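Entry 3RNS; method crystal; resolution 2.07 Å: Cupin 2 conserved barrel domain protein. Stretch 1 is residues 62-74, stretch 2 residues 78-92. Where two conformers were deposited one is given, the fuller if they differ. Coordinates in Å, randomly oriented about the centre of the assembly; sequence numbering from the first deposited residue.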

ATOM      1  N   TYR A  62      -5.765   0.890  -0.670  1.00 30.84           N
ATOM      2  CA  TYR A  62      -5.425   1.299   0.704  1.00 30.05           C
ATOM      3  C   TYR A  62      -5.586   2.807   0.791  1.00 29.26           C
ATOM      4  O   TYR A  62      -4.996   3.559  -0.014  1.00 27.89           O
ATOM      5  CB  TYR A  62      -3.994   0.857   1.073  1.00 29.27           C
ATOM      6  CG  TYR A  62      -3.589   1.373   2.439  1.00 31.16           C
ATOM      7  CD1 TYR A  62      -4.197   0.864   3.595  1.00 34.41           C
ATOM      8  CD2 TYR A  62      -2.707   2.422   2.587  1.00 32.01           C
ATOM      9  CE1 TYR A  62      -3.907   1.344   4.831  1.00 36.46           C
ATOM     10  CE2 TYR A  62      -2.388   2.911   3.878  1.00 36.21           C
ATOM     11  CZ  TYR A  62      -3.012   2.366   4.976  1.00 37.81           C
ATOM     12  OH  TYR A  62      -2.758   2.788   6.240  1.00 42.07           O
ATOM     13  N   CYS A  63      -6.403   3.274   1.734  1.00 29.94           N
ATOM     14  CA  CYS A  63      -6.683   4.703   1.879  1.00 29.81           C
ATOM     15  C   CYS A  63      -5.728   5.314   2.892  1.00 29.78           C
ATOM     16  O   CYS A  63      -5.653   4.862   4.061  1.00 30.11           O
ATOM     17  CB  CYS A  63      -8.136   4.908   2.313  1.00 30.48           C
ATOM     18  SG  CYS A  63      -8.547   6.578   2.666  1.00 33.57           S
ATOM     19  N   PHE A  64      -4.984   6.323   2.460  1.00 30.13           N
ATOM     20  CA  PHE A  64      -4.059   7.009   3.331  1.00 30.33           C
ATOM     21  C   PHE A  64      -4.418   8.480   3.619  1.00 31.89           C
ATOM     22  O   PHE A  64      -3.617   9.209   4.202  1.00 33.74           O
ATOM     23  CB  PHE A  64      -2.607   6.811   2.802  1.00 29.41           C
ATOM     24  CG  PHE A  64      -2.307   7.424   1.444  1.00 30.23           C
ATOM     25  CD1 PHE A  64      -2.490   6.695   0.249  1.00 26.70           C
ATOM     26  CD2 PHE A  64      -1.730   8.696   1.366  1.00 30.04           C
ATOM     27  CE1 PHE A  64      -2.180   7.255  -0.933  1.00 30.87           C
ATOM     28  CE2 PHE A  64      -1.386   9.238   0.158  1.00 29.57           C
ATOM     29  CZ  PHE A  64      -1.624   8.538  -0.996  1.00 30.69           C
ATOM     30  N   ASN A  65      -5.621   8.903   3.255  1.00 31.97           N
ATOM     31  CA  ASN A  65      -6.100  10.252   3.590  1.00 33.21           C
ATOM     32  C   ASN A  65      -7.552  10.332   3.252  1.00 33.37           C
ATOM     33  O   ASN A  65      -7.991   9.893   2.162  1.00 32.50           O
ATOM     34  CB  ASN A  65      -5.399  11.382   2.788  1.00 33.05           C
ATOM     35  CG  ASN A  65      -5.489  12.761   3.491  1.00 35.48           C
ATOM     36  OD1 ASN A  65      -4.816  13.002   4.482  1.00 36.81           O
ATOM     37  ND2 ASN A  65      -6.277  13.679   2.930  1.00 36.13           N
ATOM     38  N   GLY A  66      -8.282  10.974   4.155  1.00 34.13           N
ATOM     39  CA  GLY A  66      -9.641  11.368   3.879  1.00 34.52           C
ATOM     40  C   GLY A  66     -10.659  10.274   4.000  1.00 35.46           C
ATOM     41  O   GLY A  66     -10.438   9.246   4.653  1.00 33.59           O
ATOM     42  N   ASN A  67     -11.795  10.516   3.351  1.00 37.91           N
ATOM     43  CA  ASN A  67     -12.988   9.701   3.485  1.00 40.36           C
ATOM     44  C   ASN A  67     -13.654   9.637   2.164  1.00 39.92           C
ATOM     45  O   ASN A  67     -13.724  10.647   1.523  1.00 40.25           O
ATOM     46  CB  ASN A  67     -14.013  10.394   4.419  1.00 43.03           C
ATOM     47  CG  ASN A  67     -13.574  10.397   5.842  1.00 45.46           C
ATOM     48  OD1 ASN A  67     -13.646   9.371   6.527  1.00 53.18           O
ATOM     49  ND2 ASN A  67     -13.082  11.542   6.302  1.00 48.09           N
ATOM     50  N   GLY A  68     -14.237   8.502   1.822  1.00 40.30           N
ATOM     51  CA  GLY A  68     -15.073   8.413   0.651  1.00 41.97           C
ATOM     52  C   GLY A  68     -16.050   7.268   0.655  1.00 44.13           C
ATOM     53  O   GLY A  68     -16.219   6.594   1.665  1.00 42.88           O
ATOM     54  N   GLU A  69     -16.694   7.070  -0.493  1.00 46.59           N
ATOM     55  CA  GLU A  69     -17.734   6.066  -0.671  1.00 50.36           C
ATOM     56  C   GLU A  69     -17.468   5.289  -1.967  1.00 51.73           C
ATOM     57  O   GLU A  69     -17.120   5.891  -2.993  1.00 50.40           O
ATOM     58  CB  GLU A  69     -19.099   6.745  -0.702  1.00 52.33           C
ATOM     59  CG  GLU A  69     -19.332   7.625   0.533  1.00 56.52           C
ATOM     60  CD  GLU A  69     -20.786   8.116   0.706  1.00 62.76           C
ATOM     61  OE1 GLU A  69     -21.391   8.635  -0.258  1.00 66.21           O
ATOM     62  OE2 GLU A  69     -21.319   7.999   1.840  1.00 66.47           O
ATOM     63  N   ILE A  70     -17.595   3.966  -1.904  1.00 53.82           N
ATOM     64  CA  ILE A  70     -17.404   3.125  -3.067  1.00 55.99           C
ATOM     65  C   ILE A  70     -18.741   2.504  -3.360  1.00 59.53           C
ATOM     66  O   ILE A  70     -19.384   2.006  -2.452  1.00 61.24           O
ATOM     67  CB  ILE A  70     -16.386   1.993  -2.836  1.00 55.91           C
ATOM     68  CG1 ILE A  70     -15.252   2.416  -1.879  1.00 56.40           C
ATOM     69  CG2 ILE A  70     -15.782   1.548  -4.170  1.00 55.47           C
ATOM     70  CD1 ILE A  70     -14.105   3.166  -2.537  1.00 55.91           C
ATOM     71  N   PHE A  71     -19.187   2.567  -4.603  1.00 61.41           N
ATOM     72  CA  PHE A  71     -20.429   1.930  -4.975  1.00 65.19           C
ATOM     73  C   PHE A  71     -20.052   0.851  -5.939  1.00 66.98           C
ATOM     74  O   PHE A  71     -19.583   1.149  -7.025  1.00 66.92           O
ATOM     75  CB  PHE A  71     -21.382   2.909  -5.632  1.00 65.94           C
ATOM     76  CG  PHE A  71     -21.658   4.136  -4.807  1.00 66.84           C
ATOM     77  CD1 PHE A  71     -22.788   4.215  -3.999  1.00 69.67           C
ATOM     78  CD2 PHE A  71     -20.784   5.229  -4.851  1.00 66.83           C
ATOM     79  CE1 PHE A  71     -23.043   5.364  -3.250  1.00 70.09           C
ATOM     80  CE2 PHE A  71     -21.018   6.371  -4.105  1.00 66.23           C
ATOM     81  CZ  PHE A  71     -22.151   6.445  -3.300  1.00 68.40           C
ATOM     82  N   ILE A  72     -20.202  -0.399  -5.512  1.00 69.64           N
ATOM     83  CA  ILE A  72     -19.863  -1.560  -6.333  1.00 71.44           C
ATOM     84  C   ILE A  72     -21.176  -2.151  -6.774  1.00 75.13           C
ATOM     85  O   ILE A  72     -22.019  -2.471  -5.922  1.00 76.48           O
ATOM     86  CB  ILE A  72     -19.073  -2.646  -5.545  1.00 70.94           C
ATOM     87  CG1 ILE A  72     -18.126  -2.011  -4.521  1.00 68.80           C
ATOM     88  CG2 ILE A  72     -18.318  -3.555  -6.507  1.00 70.63           C
ATOM     89  CD1 ILE A  72     -17.021  -2.932  -4.018  1.00 67.27           C
ATOM     90  N   GLU A  73     -21.350  -2.296  -8.091  1.00 77.51           N
ATOM     91  CA  GLU A  73     -22.615  -2.730  -8.668  1.00 80.82           C
ATOM     92  C   GLU A  73     -23.748  -2.321  -7.714  1.00 82.30           C
ATOM     93  O   GLU A  73     -24.511  -3.174  -7.230  1.00 84.24           O
ATOM     94  CB  GLU A  73     -22.655  -4.266  -8.907  1.00 82.97           C
ATOM     95  CG  GLU A  73     -21.577  -4.879  -9.848  1.00 83.12           C
ATOM     96  CD  GLU A  73     -21.835  -4.688 -11.348  1.00 84.92           C
ATOM     97  OE1 GLU A  73     -22.941  -5.045 -11.834  1.00 88.06           O
ATOM     98  OE2 GLU A  73     -20.909  -4.225 -12.050  1.00 82.36           O
ATOM     99  N   ASN A  74     -23.833  -1.019  -7.418  1.00 81.46           N
ATOM    100  CA  ASN A  74     -24.939  -0.460  -6.608  1.00 82.27           C
ATOM    101  C   ASN A  74     -24.953  -0.928  -5.147  1.00 81.33           C
ATOM    102  O   ASN A  74     -25.974  -1.428  -4.661  1.00 83.43           O
ATOM    103  CB  ASN A  74     -26.309  -0.773  -7.255  1.00 84.96           C
ATOM    104  CG  ASN A  74     -26.782   0.315  -8.214  1.00 86.51           C
ATOM    105  OD1 ASN A  74     -25.994   1.128  -8.718  1.00 84.99           O
ATOM    106  ND2 ASN A  74     -28.092   0.326  -8.477  1.00 87.56           N
ATOM    107  N   THR A  78     -18.277   2.388   2.740  1.00 58.00           N
ATOM    108  CA  THR A  78     -17.567   3.573   3.191  1.00 55.09           C
ATOM    109  C   THR A  78     -16.073   3.220   3.333  1.00 50.70           C
ATOM    110  O   THR A  78     -15.732   2.116   3.724  1.00 49.12           O
ATOM    111  CB  THR A  78     -18.176   4.076   4.516  1.00 55.82           C
ATOM    112  OG1 THR A  78     -19.457   4.670   4.233  1.00 60.06           O
ATOM    113  CG2 THR A  78     -17.288   5.107   5.175  1.00 56.06           C
ATOM    114  N   ILE A  79     -15.198   4.152   2.964  1.00 47.48           N
ATOM    115  CA  ILE A  79     -13.759   3.946   3.085  1.00 44.34           C
ATOM    116  C   ILE A  79     -13.164   5.171   3.753  1.00 42.51           C
ATOM    117  O   ILE A  79     -13.548   6.296   3.472  1.00 43.32           O
ATOM    118  CB  ILE A  79     -13.052   3.566   1.714  1.00 43.97           C
ATOM    119  CG1 ILE A  79     -11.630   3.044   1.968  1.00 43.12           C
ATOM    120  CG2 ILE A  79     -12.963   4.751   0.737  1.00 40.83           C
ATOM    121  CD1 ILE A  79     -10.934   2.371   0.713  1.00 42.20           C
ATOM    122  N   SER A  80     -12.235   4.925   4.662  1.00 40.98           N
ATOM    123  CA  SER A  80     -11.595   5.973   5.432  0.60 40.43           C
ATOM    124  C   SER A  80     -10.104   5.724   5.574  1.00 38.57           C
ATOM    125  O   SER A  80      -9.595   4.608   5.278  1.00 37.11           O
ATOM    126  CB  SER A  80     -12.248   6.056   6.822  0.60 42.31           C
ATOM    127  OG  SER A  80     -11.727   7.165   7.536  0.60 45.15           O
ATOM    128  N   ASN A  81      -9.385   6.748   6.013  1.00 37.69           N
ATOM    129  CA  ASN A  81      -7.951   6.617   6.271  1.00 37.92           C
ATOM    130  C   ASN A  81      -7.584   5.365   7.089  1.00 36.66           C
ATOM    131  O   ASN A  81      -8.164   5.151   8.102  1.00 37.72           O
ATOM    132  CB  ASN A  81      -7.473   7.848   7.049  1.00 38.95           C
ATOM    133  CG  ASN A  81      -5.964   8.032   7.012  1.00 41.15           C
ATOM    134  OD1 ASN A  81      -5.475   8.995   7.550  1.00 50.97           O
ATOM    135  ND2 ASN A  81      -5.230   7.126   6.390  1.00 40.07           N
ATOM    136  N   GLY A  82      -6.606   4.578   6.646  1.00 34.78           N
ATOM    137  CA  GLY A  82      -6.250   3.306   7.275  1.00 33.25           C
ATOM    138  C   GLY A  82      -6.958   2.067   6.752  1.00 33.25           C
ATOM    139  O   GLY A  82      -6.624   0.925   7.127  1.00 32.57           O
ATOM    140  N   ASP A  83      -7.950   2.260   5.902  1.00 32.74           N
ATOM    141  CA  ASP A  83      -8.751   1.146   5.438  1.00 33.85           C
ATOM    142  C   ASP A  83      -8.190   0.510   4.173  1.00 34.33           C
ATOM    143  O   ASP A  83      -7.640   1.199   3.318  1.00 31.97           O
ATOM    144  CB  ASP A  83     -10.146   1.579   5.112  1.00 34.71           C
ATOM    145  CG  ASP A  83     -10.999   1.839   6.343  1.00 38.95           C
ATOM    146  OD1 ASP A  83     -10.688   1.329   7.444  1.00 39.88           O
ATOM    147  OD2 ASP A  83     -12.020   2.535   6.167  1.00 41.15           O
ATOM    148  N   PHE A  84      -8.445  -0.793   4.059  1.00 34.51           N
ATOM    149  CA  PHE A  84      -8.147  -1.606   2.911  1.00 34.97           C
ATOM    150  C   PHE A  84      -9.441  -2.182   2.356  1.00 37.52           C
ATOM    151  O   PHE A  84     -10.335  -2.562   3.137  1.00 37.89           O
ATOM    152  CB  PHE A  84      -7.250  -2.725   3.378  1.00 35.45           C
ATOM    153  CG  PHE A  84      -6.731  -3.579   2.282  1.00 36.93           C
ATOM    154  CD1 PHE A  84      -7.350  -4.772   1.960  1.00 41.37           C
ATOM    155  CD2 PHE A  84      -5.630  -3.181   1.569  1.00 41.05           C
ATOM    156  CE1 PHE A  84      -6.816  -5.584   0.935  1.00 44.35           C
ATOM    157  CE2 PHE A  84      -5.116  -3.968   0.536  1.00 43.96           C
ATOM    158  CZ  PHE A  84      -5.700  -5.166   0.236  1.00 41.73           C
ATOM    159  N   LEU A  85      -9.536  -2.238   1.026  1.00 37.83           N
ATOM    160  CA  LEU A  85     -10.668  -2.801   0.339  1.00 40.04           C
ATOM    161  C   LEU A  85     -10.237  -3.559  -0.923  1.00 41.12           C
ATOM    162  O   LEU A  85      -9.417  -3.057  -1.694  1.00 39.26           O
ATOM    163  CB  LEU A  85     -11.620  -1.668  -0.084  1.00 41.08           C
ATOM    164  CG  LEU A  85     -12.906  -2.013  -0.873  1.00 42.92           C
ATOM    165  CD1 LEU A  85     -13.862  -2.846  -0.041  1.00 44.23           C
ATOM    166  CD2 LEU A  85     -13.562  -0.741  -1.276  1.00 46.10           C
ATOM    167  N   GLU A  86     -10.811  -4.745  -1.123  1.00 42.66           N
ATOM    168  CA  GLU A  86     -10.651  -5.526  -2.337  1.00 45.65           C
ATOM    169  C   GLU A  86     -11.914  -5.420  -3.172  1.00 48.02           C
ATOM    170  O   GLU A  86     -13.021  -5.512  -2.648  1.00 47.62           O
ATOM    171  CB  GLU A  86     -10.432  -7.014  -2.052  1.00 47.05           C
ATOM    172  CG  GLU A  86     -10.644  -7.873  -3.320  1.00 51.87           C
ATOM    173  CD  GLU A  86     -10.355  -9.386  -3.184  1.00 56.85           C
ATOM    174  OE1 GLU A  86      -9.827  -9.846  -2.159  1.00 58.11           O
ATOM    175  OE2 GLU A  86     -10.655 -10.120  -4.158  1.00 64.52           O
ATOM    176  N   ILE A  87     -11.723  -5.245  -4.480  1.00 49.55           N
ATOM    177  CA  ILE A  87     -12.809  -5.250  -5.470  1.00 51.84           C
ATOM    178  C   ILE A  87     -12.470  -6.326  -6.489  1.00 54.01           C
ATOM    179  O   ILE A  87     -11.483  -6.230  -7.216  1.00 52.93           O
ATOM    180  CB  ILE A  87     -12.958  -3.859  -6.142  1.00 50.98           C
ATOM    181  CG1 ILE A  87     -13.130  -2.785  -5.052  1.00 49.62           C
ATOM    182  CG2 ILE A  87     -14.114  -3.855  -7.114  1.00 52.36           C
ATOM    183  CD1 ILE A  87     -13.564  -1.445  -5.503  1.00 48.67           C
ATOM    184  N   THR A  88     -13.266  -7.391  -6.505  1.00 57.73           N
ATOM    185  CA  THR A  88     -13.003  -8.518  -7.408  1.00 60.22           C
ATOM    186  C   THR A  88     -13.281  -8.152  -8.898  1.00 61.56           C
ATOM    187  O   THR A  88     -14.028  -7.225  -9.200  1.00 60.84           O
ATOM    188  CB  THR A  88     -13.777  -9.807  -6.942  1.00 62.51           C
ATOM    189  OG1 THR A  88     -15.171  -9.518  -6.797  1.00 65.07           O
ATOM    190  CG2 THR A  88     -13.251 -10.287  -5.587  1.00 61.57           C
ATOM    191  N   ALA A  89     -12.635  -8.886  -9.804  1.00 63.30           N
ATOM    192  CA  ALA A  89     -12.811  -8.748 -11.254  1.00 65.19           C
ATOM    193  C   ALA A  89     -14.283  -8.826 -11.693  1.00 67.59           C
ATOM    194  O   ALA A  89     -15.114  -9.438 -11.020  1.00 67.89           O
ATOM    195  CB  ALA A  89     -11.993  -9.838 -11.983  1.00 66.10           C
ATOM    196  N   ASN A  90     -14.570  -8.172 -12.822  1.00 69.04           N
ATOM    197  CA  ASN A  90     -15.889  -8.197 -13.470  0.60 71.60           C
ATOM    198  C   ASN A  90     -16.950  -7.356 -12.726  1.00 71.16           C
ATOM    199  O   ASN A  90     -18.168  -7.604 -12.835  1.00 73.42           O
ATOM    200  CB  ASN A  90     -16.355  -9.651 -13.704  0.60 74.52           C
ATOM    201  CG  ASN A  90     -15.304 -10.494 -14.432  0.60 75.22           C
ATOM    202  OD1 ASN A  90     -14.768 -10.074 -15.465  0.60 73.87           O
ATOM    203  ND2 ASN A  90     -15.000 -11.676 -13.889  0.60 74.93           N
ATOM    204  N   HIS A  91     -16.492  -6.335 -11.996  1.00 68.60           N
ATOM    205  CA  HIS A  91     -17.403  -5.434 -11.284  1.00 68.00           C
ATOM    206  C   HIS A  91     -17.221  -3.984 -11.688  1.00 65.91           C
ATOM    207  O   HIS A  91     -16.097  -3.443 -11.645  1.00 64.65           O
ATOM    208  CB  HIS A  91     -17.238  -5.581  -9.775  1.00 67.42           C
ATOM    209  CG  HIS A  91     -17.800  -6.862  -9.237  1.00 71.30           C
ATOM    210  ND1 HIS A  91     -17.007  -7.945  -8.917  1.00 74.52           N
ATOM    211  CD2 HIS A  91     -19.075  -7.241  -8.985  1.00 74.83           C
ATOM    212  CE1 HIS A  91     -17.774  -8.935  -8.488  1.00 77.18           C
ATOM    213  NE2 HIS A  91     -19.033  -8.532  -8.520  1.00 77.40           N
ATOM    214  N   ASN A  92     -18.326  -3.363 -12.096  1.00 65.72           N
ATOM    215  CA  ASN A  92     -18.382  -1.924 -12.239  1.00 63.93           C
ATOM    216  C   ASN A  92     -18.361  -1.349 -10.855  1.00 61.35           C
ATOM    217  O   ASN A  92     -18.982  -1.909  -9.928  1.00 62.39           O
ATOM    218  CB  ASN A  92     -19.668  -1.449 -12.904  1.00 66.31           C
ATOM    219  CG  ASN A  92     -19.704  -1.755 -14.375  1.00 69.96           C
ATOM    220  OD1 ASN A  92     -18.804  -1.373 -15.121  1.00 73.06           O
ATOM    221  ND2 ASN A  92     -20.749  -2.440 -14.809  1.00 74.81           N
TER

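The pairing of these two stretches breaks in the middle: Tyr62 sits opposite Phe84 and Asn67 opposite Ser80, a register shift of one residue that leaves two antiparallel ladders. The type II turn from Ser80 to Asp83 occupies the gap, and Cys63 grips it with its backbone. Cys63 N donates to Asp83 O at 2.9 Å, nearly straight, while Cys63 O accepts twice, from Gly82 N at 2.8 Å and from Asn81 ND2 at 3.3 Å. The turn is braced from within as well, Asp83 N to Ser80 O at 2.9 Å and Ser80 N to Asp83 OD2 at 2.8 Å. Gly82 suits its place, because at phi 91° and psi -8° a CB would jam against the preceding carbonyl oxygen.

Beyond the gap, regular pairing resumes. Gly68 and Ile79 exchange two almost linear hydrogen bonds, Gly68 N to Ile79 O at 2.8 Å and Ile79 N to Gly68 O at 2.9 Å. Next to them, the non-hydrogen-bonded pair Asn67 and Ser80 is tied through side chains instead, Ser80 OG donating to Asn67 OD1 at 3.1 Å.

The apolar packing centres on Ile70, whose CB points toward the other stretch. It reaches three partners: its CD1 lies 3.8 Å from Ile79 CG2, its CG1 3.6 Å from Leu85 CD2, and its CG2 4.0 Å from Ile87 CD1. Ile72 extends this layer, with CD1 4.0 Å from Ile87 CG1. The strand of Ile70 and that of Leu85 run 10.2 Å apart at closest approach, so side chains rather than backbones join them.

The far end closes with a polar clasp. Glu73 N donates to Asn92 O at 3.0 Å, and Asn92 N returns a bond to Glu73 OE2 at 2.7 Å; one residue thus offers both backbone donor and side-chain acceptor to the same partner.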